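Local structure of ferric vibriobactin ABC transporter, periplasmic ferric vibriobactin-binding protein (Vibrio cholerae, 3R5T) at residues A[24-29]-A[41-46]. The protein binds ferric vibriobactin in the periplasm and probably delivers it to an ABC transporter for import into the cell. Residues are numbered along the deposited sequence; the frame is centred on the assembly and turned at random.
Sequences KRILST and DAPVIA
Ile45 lies against Arg25 as a bump beneath a bent arm: its CG1 sits over the centre of one guanidinium face, 3.8 Å above the plane, and the two side chains cross at about a right angle. Arg25 sets out away from the 41-46 segment, but bends at chi2 and chi3, which set CD and NE, turn the chain toward Ile45, and Arg25 NH2 is hydrogen-bonded to Glu85 O. With chi1 at 52°, Ile45 CG1 stands between the backbone N and carbonyl carbon and also packs 3.5 Å from Ile26 O. Ile26 O accepts Ile45 N at 2.8 Å, and Val44 CA makes a CA-H...O contact with the same oxygen. Ile26 N to Pro43 O and Ser28 N to Ala46 O, both near-straight at 167° and 170°, complete the parallel pairing of strands 26-28 and 44-49, which helix 31-39 links as a beta-alpha-beta unit in the five-stranded parallel sheet of one lobe. On the Val44 face, the tip of Ile26 rests in the notch formed by the Pro43 ring and Ala42 CB: Ile26 CD1 lies 3.6 Å from Pro43 CD and 3.9 Å from Ala42 CB. Pro43, at the centre of an inverse gamma turn, presses CB to 3.4 Å from Lys24 O.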
loop_
_atom_site.group_PDB
_atom_site.type_symbol
_atom_site.label_atom_id
_atom_site.label_comp_id
_atom_site.label_asym_id
_atom_site.label_seq_id
_atom_site.Cartn_x
_atom_site.Cartn_y
_atom_site.Cartn_z
ATOM N N LYS A 24 21.623 -2.365 -10.147
ATOM C CA LYS A 24 21.356 -3.717 -10.622
ATOM C C LYS A 24 21.148 -4.720 -9.468
ATOM O O LYS A 24 20.748 -5.864 -9.693
ATOM C CB LYS A 24 22.499 -4.183 -11.535
ATOM C CG LYS A 24 22.672 -3.306 -12.784
ATOM C CD LYS A 24 21.430 -3.383 -13.668
ATOM C CE LYS A 24 21.392 -2.292 -14.755
ATOM N NZ LYS A 24 22.575 -2.325 -15.656
ATOM N N ARG A 25 21.408 -4.293 -8.235
ATOM C CA ARG A 25 21.294 -5.188 -7.084
ATOM C C ARG A 25 20.640 -4.408 -5.966
ATOM O O ARG A 25 21.320 -3.880 -5.087
ATOM C CB ARG A 25 22.671 -5.709 -6.627
ATOM C CG ARG A 25 23.413 -6.535 -7.668
ATOM C CD ARG A 25 23.221 -8.035 -7.452
ATOM N NE ARG A 25 23.555 -8.495 -6.098
ATOM C CZ ARG A 25 23.089 -9.626 -5.580
ATOM N NH1 ARG A 25 22.309 -10.404 -6.314
ATOM N NH2 ARG A 25 23.409 -9.991 -4.340
ATOM N N ILE A 26 19.318 -4.314 -6.020
ATOM C CA ILE A 26 18.584 -3.448 -5.101
ATOM C C ILE A 26 18.150 -4.220 -3.853
ATOM O O ILE A 26 17.600 -5.308 -3.961
ATOM C CB ILE A 26 17.324 -2.860 -5.777
ATOM C CG1 ILE A 26 17.687 -2.108 -7.066
ATOM C CG2 ILE A 26 16.567 -1.971 -4.807
ATOM C CD1 ILE A 26 16.516 -1.897 -8.014
ATOM N N LEU A 27 18.391 -3.628 -2.686
ATOM C CA LEU A 27 18.013 -4.228 -1.403
ATOM C C LEU A 27 16.945 -3.363 -0.748
ATOM O O LEU A 27 17.157 -2.172 -0.505
ATOM C CB LEU A 27 19.239 -4.348 -0.476
ATOM C CG LEU A 27 19.019 -5.145 0.813
ATOM C CD1 LEU A 27 20.268 -5.902 1.199
ATOM C CD2 LEU A 27 18.565 -4.220 1.908
ATOM N N SER A 28 15.790 -3.958 -0.468
ATOM C CA SER A 28 14.729 -3.199 0.172
ATOM C C SER A 28 14.687 -3.443 1.664
ATOM O O SER A 28 14.660 -4.604 2.111
ATOM C CB SER A 28 13.370 -3.559 -0.419
ATOM O OG SER A 28 12.357 -2.892 0.312
ATOM N N THR A 29 14.714 -2.359 2.437
ATOM C CA THR A 29 14.588 -2.476 3.892
ATOM C C THR A 29 13.158 -2.311 4.391
ATOM O O THR A 29 12.927 -2.347 5.604
ATOM C CB THR A 29 15.480 -1.460 4.660
ATOM O OG1 THR A 29 14.977 -0.124 4.485
ATOM C CG2 THR A 29 16.926 -1.523 4.164
ATOM N N ASP A 41 9.296 -4.468 -12.169
ATOM C CA ASP A 41 10.370 -5.391 -12.542
ATOM C C ASP A 41 11.758 -4.864 -12.206
ATOM O O ASP A 41 12.714 -5.097 -12.943
ATOM C CB ASP A 41 10.298 -5.732 -14.031
ATOM C CG ASP A 41 9.063 -6.513 -14.389
ATOM O OD1 ASP A 41 8.592 -7.309 -13.551
ATOM O OD2 ASP A 41 8.552 -6.323 -15.512
ATOM N N ALA A 42 11.879 -4.153 -11.091
ATOM C CA ALA A 42 13.196 -3.694 -10.666
ATOM C C ALA A 42 13.977 -4.883 -10.100
ATOM O O ALA A 42 13.393 -5.815 -9.547
ATOM C CB ALA A 42 13.075 -2.601 -9.618
ATOM N N PRO A 43 15.298 -4.850 -10.256
ATOM C CA PRO A 43 16.138 -5.968 -9.811
ATOM C C PRO A 43 16.356 -5.945 -8.308
ATOM O O PRO A 43 17.470 -5.738 -7.811
ATOM C CB PRO A 43 17.445 -5.737 -10.564
ATOM C CG PRO A 43 17.468 -4.247 -10.833
ATOM C CD PRO A 43 16.052 -3.852 -11.039
ATOM N N VAL A 44 15.259 -6.137 -7.579
ATOM C CA VAL A 44 15.324 -6.242 -6.128
ATOM C C VAL A 44 15.763 -7.656 -5.773
ATOM O O VAL A 44 15.167 -8.647 -6.200
ATOM C CB VAL A 44 13.993 -5.822 -5.416
ATOM C CG1 VAL A 44 12.789 -6.574 -5.987
ATOM C CG2 VAL A 44 14.132 -6.005 -3.899
ATOM N N ILE A 45 16.849 -7.739 -5.033
ATOM C CA ILE A 45 17.472 -9.039 -4.814
ATOM C C ILE A 45 17.314 -9.548 -3.376
ATOM O O ILE A 45 17.636 -10.698 -3.080
ATOM C CB ILE A 45 18.946 -9.071 -5.337
ATOM C CG1 ILE A 45 19.755 -7.906 -4.771
ATOM C CG2 ILE A 45 18.960 -9.007 -6.858
ATOM C CD1 ILE A 45 20.142 -8.052 -3.313
ATOM N N ALA A 46 16.755 -8.705 -2.510
ATOM C CA ALA A 46 16.575 -9.060 -1.110
ATOM C C ALA A 46 15.634 -8.047 -0.493
ATOM O O ALA A 46 15.604 -6.891 -0.912
ATOM C CB ALA A 46 17.924 -9.071 -0.370
#